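Local atomic coordinates of beta-porphyranase B (Bacteroides plebeius, PDB entry 4AWD), a protein that cleaves the sulfated red-algal polysaccharide porphyran at the beta-1,4 linkages between D-galactose and L-galactose-6-sulfate, releasing mostly disaccharides. Residues Leu96-Thr101 with Ile282-Glu287; Thr138-Ser143 with Ser307-Asp312. All coordinates share one frame; numbering follows the deposited sequence.

Contact 1 (Leu96-Thr101 with Ile282-Glu287); sequences LRIINT and IHIVTE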
ATOM      1  N   LEU A  96      11.343  -9.532   1.420  1.00 15.34           N
ATOM      2  CA  LEU A  96      10.170  -9.930   0.684  1.00 14.53           C
ATOM      3  C   LEU A  96      10.400  -9.456  -0.750  1.00 14.16           C
ATOM      4  O   LEU A  96      10.756  -8.299  -0.986  1.00 13.51           O
ATOM      5  CB  LEU A  96       8.911  -9.276   1.264  1.00 14.64           C
ATOM      6  CG  LEU A  96       7.621  -9.460   0.447  1.00 14.56           C
ATOM      7  CD1 LEU A  96       7.147 -10.930   0.459  1.00 14.68           C
ATOM      8  CD2 LEU A  96       6.530  -8.532   0.944  1.00 15.31           C
ATOM      9  N   ARG A  97      10.212 -10.365  -1.700  1.00 14.43           N
ATOM     10  CA  ARG A  97      10.405 -10.065  -3.120  1.00 14.26           C
ATOM     11  C   ARG A  97       9.103 -10.239  -3.835  1.00 13.54           C
ATOM     12  O   ARG A  97       8.522 -11.334  -3.810  1.00 13.36           O
ATOM     13  CB  ARG A  97      11.387 -11.039  -3.751  1.00 14.46           C
ATOM     14  CG  ARG A  97      12.819 -10.821  -3.398  1.00 16.02           C
ATOM     15  CD  ARG A  97      13.570 -12.070  -3.729  1.00 17.65           C
ATOM     16  NE  ARG A  97      15.015 -11.912  -3.609  1.00 20.85           N
ATOM     17  CZ  ARG A  97      15.881 -12.725  -4.214  1.00 23.62           C
ATOM     18  NH1 ARG A  97      15.426 -13.734  -4.974  1.00 22.95           N
ATOM     19  NH2 ARG A  97      17.194 -12.524  -4.085  1.00 22.73           N
ATOM     20  N   ILE A  98       8.645  -9.173  -4.476  1.00 13.09           N
ATOM     21  CA  ILE A  98       7.519  -9.285  -5.399  1.00 13.06           C
ATOM     22  C   ILE A  98       8.012  -9.002  -6.807  1.00 13.15           C
ATOM     23  O   ILE A  98       8.322  -7.860  -7.133  1.00 13.37           O
ATOM     24  CB  ILE A  98       6.327  -8.352  -5.046  1.00 12.88           C
ATOM     25  CG1 ILE A  98       5.879  -8.538  -3.578  1.00 11.86           C
ATOM     26  CG2 ILE A  98       5.170  -8.644  -5.999  1.00 12.40           C
ATOM     27  CD1 ILE A  98       4.764  -7.558  -3.115  1.00  9.93           C
ATOM     28  N   ILE A  99       8.105 -10.048  -7.622  1.00 13.19           N
ATOM     29  CA  ILE A  99       8.673  -9.928  -8.967  1.00 13.18           C
ATOM     30  C   ILE A  99       7.559  -9.792 -10.002  1.00 13.76           C
ATOM     31  O   ILE A  99       6.487 -10.403  -9.857  1.00 14.40           O
ATOM     32  CB  ILE A  99       9.669 -11.106  -9.300  1.00 12.84           C
ATOM     33  CG1 ILE A  99      10.504 -10.797 -10.554  1.00 12.69           C
ATOM     34  CG2 ILE A  99       8.951 -12.480  -9.376  1.00 11.69           C
ATOM     35  CD1 ILE A  99      11.622 -11.829 -10.876  1.00 10.18           C
ATOM     36  N   ASN A 100       7.802  -8.966 -11.023  1.00 13.63           N
ATOM     37  CA  ASN A 100       6.894  -8.839 -12.172  1.00 13.38           C
ATOM     38  C   ASN A 100       7.371  -9.683 -13.342  1.00 13.40           C
ATOM     39  O   ASN A 100       8.531  -9.599 -13.743  1.00 13.40           O
ATOM     40  CB  ASN A 100       6.778  -7.380 -12.613  1.00 13.43           C
ATOM     41  CG  ASN A 100       6.497  -6.459 -11.466  1.00 13.03           C
ATOM     42  OD1 ASN A 100       5.558  -6.681 -10.714  1.00 11.01           O
ATOM     43  ND2 ASN A 100       7.328  -5.436 -11.303  1.00 11.62           N
ATOM     44  N   THR A 101       6.478 -10.506 -13.878  1.00 13.24           N
ATOM     45  CA  THR A 101       6.838 -11.439 -14.936  1.00 12.89           C
ATOM     46  C   THR A 101       5.816 -11.373 -16.056  1.00 13.27           C
ATOM     47  O   THR A 101       4.682 -10.929 -15.847  1.00 13.30           O
ATOM     48  CB  THR A 101       6.876 -12.892 -14.419  1.00 12.60           C
ATOM     49  OG1 THR A 101       5.567 -13.260 -13.948  1.00 12.45           O
ATOM     50  CG2 THR A 101       7.914 -13.056 -13.288  1.00 11.68           C
ATOM     51  N   ILE A 282      -3.071  -5.026   5.939  1.00 11.82           N
ATOM     52  CA  ILE A 282      -1.940  -4.534   5.135  1.00 11.54           C
ATOM     53  C   ILE A 282      -2.048  -5.100   3.720  1.00 11.53           C
ATOM     54  O   ILE A 282      -2.281  -6.302   3.554  1.00 12.01           O
ATOM     55  CB  ILE A 282      -0.569  -4.984   5.722  1.00 11.68           C
ATOM     56  CG1 ILE A 282      -0.404  -4.548   7.185  1.00 12.24           C
ATOM     57  CG2 ILE A 282       0.594  -4.480   4.868  1.00 10.64           C
ATOM     58  CD1 ILE A 282       0.127  -3.147   7.355  1.00 13.09           C
ATOM     59  N   HIS A 283      -1.898  -4.245   2.711  1.00 11.01           N
ATOM     60  CA  HIS A 283      -1.694  -4.705   1.338  1.00 11.19           C
ATOM     61  C   HIS A 283      -0.295  -4.370   0.828  1.00 11.03           C
ATOM     62  O   HIS A 283       0.202  -3.262   1.013  1.00 11.79           O
ATOM     63  CB  HIS A 283      -2.730  -4.105   0.396  1.00 11.45           C
ATOM     64  CG  HIS A 283      -3.692  -5.109  -0.171  1.00 13.45           C
ATOM     65  ND1 HIS A 283      -4.884  -4.744  -0.764  1.00 13.59           N
ATOM     66  CD2 HIS A 283      -3.637  -6.462  -0.241  1.00 13.18           C
ATOM     67  CE1 HIS A 283      -5.519  -5.828  -1.176  1.00 13.60           C
ATOM     68  NE2 HIS A 283      -4.785  -6.883  -0.870  1.00 13.98           N
ATOM     69  N   ILE A 284       0.353  -5.325   0.189  1.00 10.28           N
ATOM     70  CA  ILE A 284       1.656  -5.056  -0.396  1.00  9.72           C
ATOM     71  C   ILE A 284       1.567  -5.478  -1.860  1.00  9.77           C
ATOM     72  O   ILE A 284       1.468  -6.656  -2.159  1.00 10.25           O
ATOM     73  CB  ILE A 284       2.809  -5.773   0.355  1.00  9.05           C
ATOM     74  CG1 ILE A 284       2.653  -5.613   1.875  1.00  7.32           C
ATOM     75  CG2 ILE A 284       4.154  -5.214  -0.111  1.00  8.25           C
ATOM     76  CD1 ILE A 284       3.676  -6.366   2.733  1.00  2.00           C
ATOM     77  N   VAL A 285       1.584  -4.505  -2.763  1.00  9.69           N
ATOM     78  CA  VAL A 285       1.079  -4.727  -4.117  1.00  9.80           C
ATOM     79  C   VAL A 285       1.976  -4.190  -5.233  1.00  9.25           C
ATOM     80  O   VAL A 285       2.552  -3.115  -5.135  1.00  9.50           O
ATOM     81  CB  VAL A 285      -0.334  -4.115  -4.274  1.00  9.82           C
ATOM     82  CG1 VAL A 285      -0.791  -4.149  -5.717  1.00 10.34           C
ATOM     83  CG2 VAL A 285      -1.326  -4.854  -3.390  1.00 10.22           C
ATOM     84  N   THR A 286       2.025  -4.955  -6.313  1.00  8.59           N
ATOM     85  CA  THR A 286       2.760  -4.630  -7.526  1.00  7.67           C
ATOM     86  C   THR A 286       1.736  -4.584  -8.677  1.00  6.33           C
ATOM     87  O   THR A 286       1.117  -5.598  -9.016  1.00  6.16           O
ATOM     88  CB  THR A 286       3.838  -5.722  -7.722  1.00  8.10           C
ATOM     89  OG1 THR A 286       5.132  -5.190  -7.383  1.00 10.13           O
ATOM     90  CG2 THR A 286       3.825  -6.253  -9.083  1.00  8.10           C
ATOM     91  N   GLU A 287       1.507  -3.398  -9.253  1.00  3.96           N
ATOM     92  CA  GLU A 287       0.376  -3.262 -10.161  1.00  2.00           C
ATOM     93  C   GLU A 287       0.654  -2.431 -11.382  1.00  2.00           C
ATOM     94  O   GLU A 287       1.740  -1.832 -11.574  1.00  2.00           O
ATOM     95  CB  GLU A 287      -0.844  -2.683  -9.442  1.00  2.00           C
ATOM     96  CG  GLU A 287      -0.971  -1.171  -9.542  1.00  5.29           C
ATOM     97  CD  GLU A 287      -1.487  -0.565  -8.245  1.00  7.56           C
ATOM     98  OE1 GLU A 287      -0.714  -0.567  -7.260  1.00  6.97           O
ATOM     99  OE2 GLU A 287      -2.660  -0.108  -8.211  1.00 10.06           O
TER
HETATM  100  O   HOH W   1       6.947  -3.491  -9.121  1.00 15.63           O
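Strands 96-99 and 282-285, which meet through Ile98 and Ile284, come within 9.2 Å at an angle of 51° inside the beta-sandwich, the jelly-roll fold of the GH16 family. No hydrogen bond joins the two segments directly. The closest CA atoms are those of Ile98 and Thr286, 7.0 Å apart. With the backbones this far apart, the contact is made by side chains and one water. Leu96, Ile98 and Asn100 face Ile284 and Thr286. Leu96 and Ile284 meet tip to tip, CD2 to CD1 at 4.0 Å. Ile98 uses two branches. Its CG1 lies beside the backbone N (chi1 -53°) and carries CD1 to Ile284, 3.9 Å from CG2 and 3.5 Å from the carbonyl O. The CG2 branch of Ile98 packs on CB of Thr286 at 3.6 Å. Val285 points away from Leu96-Thr101 and touches Trp152. Glu287, a substrate-binding residue by similarity, also points away and forms a salt bridge with Arg79. At the polar end of the contact one water joins the segments: it accepts from Asn100 ND2 at 2.9 Å and is hydrogen-bonded to Thr286 OG1 at 3.0 Å.

Contact 2 (Thr138-Ser143 with Ser307-Asp312); sequences TRMKAS and STTYYD. With CA (calcium ion), chain C.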
ATOM      1  N   THR A 138       7.697   0.585   6.013  1.00 11.50           N
ATOM      2  CA  THR A 138       8.470  -0.401   5.287  1.00 10.88           C
ATOM      3  C   THR A 138       9.750   0.225   4.745  1.00 10.65           C
ATOM      4  O   THR A 138       9.802   1.436   4.490  1.00 10.15           O
ATOM      5  CB  THR A 138       7.646  -1.050   4.132  1.00 11.02           C
ATOM      6  OG1 THR A 138       8.386  -2.144   3.583  1.00 12.23           O
ATOM      7  CG2 THR A 138       7.335  -0.062   3.021  1.00  9.89           C
ATOM      8  N   ARG A 139      10.783  -0.615   4.612  1.00 10.50           N
ATOM      9  CA  ARG A 139      11.998  -0.290   3.858  1.00  9.61           C
ATOM     10  C   ARG A 139      11.878  -0.996   2.502  1.00  8.56           C
ATOM     11  O   ARG A 139      11.939  -2.227   2.416  1.00  8.01           O
ATOM     12  CB  ARG A 139      13.271  -0.728   4.599  1.00 10.05           C
ATOM     13  CG  ARG A 139      14.531   0.006   4.127  1.00 13.09           C
ATOM     14  CD  ARG A 139      15.725  -0.093   5.103  1.00 16.02           C
ATOM     15  NE  ARG A 139      16.587  -1.199   4.715  1.00 20.68           N
ATOM     16  CZ  ARG A 139      17.717  -1.094   4.023  1.00 21.30           C
ATOM     17  NH1 ARG A 139      18.200   0.086   3.663  1.00 21.72           N
ATOM     18  NH2 ARG A 139      18.382  -2.193   3.711  1.00 23.86           N
ATOM     19  N   MET A 140      11.698  -0.197   1.451  1.00  6.83           N
ATOM     20  CA  MET A 140      11.371  -0.700   0.127  1.00  5.84           C
ATOM     21  C   MET A 140      12.353  -0.173  -0.915  1.00  7.03           C
ATOM     22  O   MET A 140      12.789   0.986  -0.864  1.00  7.93           O
ATOM     23  CB  MET A 140       9.936  -0.279  -0.275  1.00  2.00           C
ATOM     24  CG  MET A 140       9.464  -0.837  -1.617  1.00  5.95           C
ATOM     25  SD  MET A 140       7.836  -0.201  -2.028  1.00 10.99           S
ATOM     26  CE  MET A 140       8.271   1.495  -2.489  1.00  4.09           C
ATOM     27  N   LYS A 141      12.693  -1.023  -1.868  1.00  8.82           N
ATOM     28  CA  LYS A 141      13.363  -0.543  -3.071  1.00 10.00           C
ATOM     29  C   LYS A 141      12.448  -0.899  -4.225  1.00  9.87           C
ATOM     30  O   LYS A 141      12.022  -2.052  -4.333  1.00  9.52           O
ATOM     31  CB  LYS A 141      14.760  -1.178  -3.223  1.00 10.45           C
ATOM     32  CG  LYS A 141      15.489  -0.746  -4.521  1.00 12.51           C
ATOM     33  CD  LYS A 141      17.007  -0.987  -4.496  1.00 15.79           C
ATOM     34  CE  LYS A 141      17.370  -2.418  -4.846  1.00 17.80           C
ATOM     35  NZ  LYS A 141      18.616  -2.446  -5.670  1.00 19.75           N
ATOM     36  N   ALA A 142      12.107   0.087  -5.052  1.00 10.27           N
ATOM     37  CA  ALA A 142      11.160  -0.151  -6.173  1.00 10.99           C
ATOM     38  C   ALA A 142      11.803  -0.948  -7.291  1.00 11.08           C
ATOM     39  O   ALA A 142      13.011  -0.873  -7.485  1.00 10.56           O
ATOM     40  CB  ALA A 142      10.588   1.165  -6.728  1.00 10.36           C
ATOM     41  N   SER A 143      10.986  -1.712  -8.016  1.00 12.04           N
ATOM     42  CA  SER A 143      11.435  -2.376  -9.239  1.00 12.67           C
ATOM     43  C   SER A 143      11.765  -1.307 -10.270  1.00 13.41           C
ATOM     44  O   SER A 143      11.113  -0.253 -10.280  1.00 13.78           O
ATOM     45  CB  SER A 143      10.348  -3.303  -9.776  1.00 12.66           C
ATOM     46  OG  SER A 143       9.193  -2.562 -10.139  1.00 12.20           O
ATOM     47  N   SER A 307      13.410  -6.418 -12.184  1.00 20.54           N
ATOM     48  CA  SER A 307      11.948  -6.543 -12.255  1.00 19.36           C
ATOM     49  C   SER A 307      11.275  -6.786 -10.903  1.00 18.41           C
ATOM     50  O   SER A 307      10.062  -6.972 -10.832  1.00 18.62           O
ATOM     51  CB  SER A 307      11.571  -7.668 -13.221  1.00 19.47           C
ATOM     52  OG  SER A 307      12.172  -7.462 -14.482  1.00 18.92           O
ATOM     53  N   THR A 308      12.069  -6.771  -9.838  1.00 17.45           N
ATOM     54  CA  THR A 308      11.624  -7.122  -8.492  1.00 16.45           C
ATOM     55  C   THR A 308      11.504  -5.900  -7.586  1.00 15.76           C
ATOM     56  O   THR A 308      12.370  -5.018  -7.599  1.00 15.62           O
ATOM     57  CB  THR A 308      12.603  -8.144  -7.871  1.00 16.50           C
ATOM     58  OG1 THR A 308      12.633  -9.316  -8.694  1.00 17.01           O
ATOM     59  CG2 THR A 308      12.202  -8.535  -6.461  1.00 15.53           C
ATOM     60  N   THR A 309      10.424  -5.845  -6.810  1.00 14.77           N
ATOM     61  CA  THR A 309      10.315  -4.864  -5.746  1.00 13.56           C
ATOM     62  C   THR A 309      10.770  -5.559  -4.480  1.00 13.29           C
ATOM     63  O   THR A 309      10.328  -6.688  -4.194  1.00 12.71           O
ATOM     64  CB  THR A 309       8.869  -4.336  -5.568  1.00 13.49           C
ATOM     65  OG1 THR A 309       8.467  -3.588  -6.727  1.00 13.68           O
ATOM     66  CG2 THR A 309       8.790  -3.432  -4.353  1.00 12.18           C
ATOM     67  N   TYR A 310      11.641  -4.895  -3.725  1.00 12.75           N
ATOM     68  CA  TYR A 310      12.192  -5.488  -2.502  1.00 12.81           C
ATOM     69  C   TYR A 310      11.692  -4.817  -1.237  1.00 12.31           C
ATOM     70  O   TYR A 310      11.727  -3.590  -1.114  1.00 12.33           O
ATOM     71  CB  TYR A 310      13.714  -5.424  -2.511  1.00 13.06           C
ATOM     72  CG  TYR A 310      14.380  -6.197  -3.612  1.00 14.94           C
ATOM     73  CD1 TYR A 310      14.702  -7.542  -3.442  1.00 16.08           C
ATOM     74  CD2 TYR A 310      14.718  -5.578  -4.815  1.00 15.69           C
ATOM     75  CE1 TYR A 310      15.331  -8.257  -4.451  1.00 18.29           C
ATOM     76  CE2 TYR A 310      15.354  -6.283  -5.824  1.00 17.16           C
ATOM     77  CZ  TYR A 310      15.660  -7.617  -5.637  1.00 18.03           C
ATOM     78  OH  TYR A 310      16.277  -8.325  -6.640  1.00 18.68           O
ATOM     79  N   TYR A 311      11.238  -5.625  -0.290  1.00 11.99           N
ATOM     80  CA  TYR A 311      10.871  -5.115   1.015  1.00 11.95           C
ATOM     81  C   TYR A 311      11.768  -5.772   2.047  1.00 12.20           C
ATOM     82  O   TYR A 311      11.668  -6.982   2.293  1.00 12.48           O
ATOM     83  CB  TYR A 311       9.396  -5.404   1.323  1.00 12.06           C
ATOM     84  CG  TYR A 311       8.431  -4.880   0.284  1.00 10.61           C
ATOM     85  CD1 TYR A 311       8.180  -5.595  -0.892  1.00  8.85           C
ATOM     86  CD2 TYR A 311       7.765  -3.675   0.483  1.00 10.23           C
ATOM     87  CE1 TYR A 311       7.300  -5.123  -1.844  1.00  8.67           C
ATOM     88  CE2 TYR A 311       6.871  -3.187  -0.478  1.00 11.09           C
ATOM     89  CZ  TYR A 311       6.646  -3.919  -1.631  1.00  9.63           C
ATOM     90  OH  TYR A 311       5.765  -3.438  -2.563  1.00  8.31           O
ATOM     91  N   ASP A 312      12.658  -4.973   2.626  1.00 12.19           N
ATOM     92  CA  ASP A 312      13.566  -5.425   3.682  1.00 12.28           C
ATOM     93  C   ASP A 312      12.772  -5.788   4.934  1.00 12.42           C
ATOM     94  O   ASP A 312      13.059  -6.783   5.597  1.00 12.57           O
ATOM     95  CB  ASP A 312      14.604  -4.340   4.012  1.00 12.11           C
ATOM     96  CG  ASP A 312      15.706  -4.841   4.929  1.00 11.41           C
ATOM     97  OD1 ASP A 312      15.695  -6.035   5.281  1.00  9.69           O
ATOM     98  OD2 ASP A 312      16.585  -4.039   5.305  1.00 12.10           O
TER
HETATM   99 CA    CA C1321      15.025  -8.142   6.192  1.00 17.69          CA
HETATM  100  O   HOH W   2      14.445  -3.310  -8.122  1.00 30.92           O
HETATM  101  O   HOH W   1       6.947  -3.491  -9.121  1.00 15.63           O
HETATM  102  O   HOH W   3      15.276  -7.264   8.374  1.00  9.89           O
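Arg139 and Asp312 form a salt bridge in which two guanidinium nitrogens grip one carboxylate oxygen. Arg139 NE donates to the anti lone pair of Asp312 OD2, at 2.9 Å. Arg139 NH2 reaches the same Asp312 OD2 at 3.0 Å, from above the carboxylate plane. The oxygen lies near the guanidinium plane, at its edge, while the two planes are turned 66° apart. A bend at chi3 (94°) turns the guanidinium of Arg139 to OD2. The other oxygen, OD1, binds the calcium ion at 2.4 Å, and the carbonyl O of Asp312 binds it too. One carboxylate is thus shared between metal and arginine, which is consistent with a fully ionised aspartate. Glu57, Asn59, Gly94 and a water complete the site. The backbone N of Asp312 also donates to Arg139 O at 2.8 Å. Next comes the hydrogen-bonded pair Lys141 and Tyr310, joined by N-H to O bonds in both directions. Met140 and Tyr311 form the neighbouring non-hydrogen-bonded pair. These are adjacent antiparallel strands of the GH16 beta-sandwich. Tyr311 and Met140 point the same way, side by side, in a Met-aromatic contact. Met140 SD approaches the ring obliquely, 3.5 Å from Tyr311 CE2. Thr138 OG1 lies at the edge of the same ring and bonds to Trp313 O, while Tyr311 OH bonds to Thr150 O. On the other face of the sheet, Lys141 runs alongside Tyr310, whose OH is held by Asp305. Lys141 CE comes obliquely to the ring, 4.1 Å from Tyr310 CD2. Beyond the paired residues, one water donates to both Ala142 O and Thr308 O. Another donates to Ser143 OG at 2.6 Å and also bonds to Thr309 OG1, which is also hydrogen-bonded to Ser149 OG.

Overall arrangement
The centres of contacts 1 and 2 lie about 8 Å apart. Strands 95-107 and 308-321 are neighbours and join them: Leu96 N lies 2.7 Å from Tyr311 O, and Ile98 O lies 2.9 Å from Thr309 N, both probable hydrogen bonds. Tyr311 also packs against contact 1, its CZ 3.2 Å from Ile284 CG2. One water is hydrogen-bonded in both contacts. The substrate-binding residues, assigned by similarity, lie close by. Contact 1 includes Glu287, and its Val285 side chain is about 4 Å from that of Trp75. In contact 2, the Met140 side chain is about 8 Å from that of Glu181, the proposed proton donor. Calcium is bound by Asp312 in contact 2, about 8 Å from the Leu96 side chain.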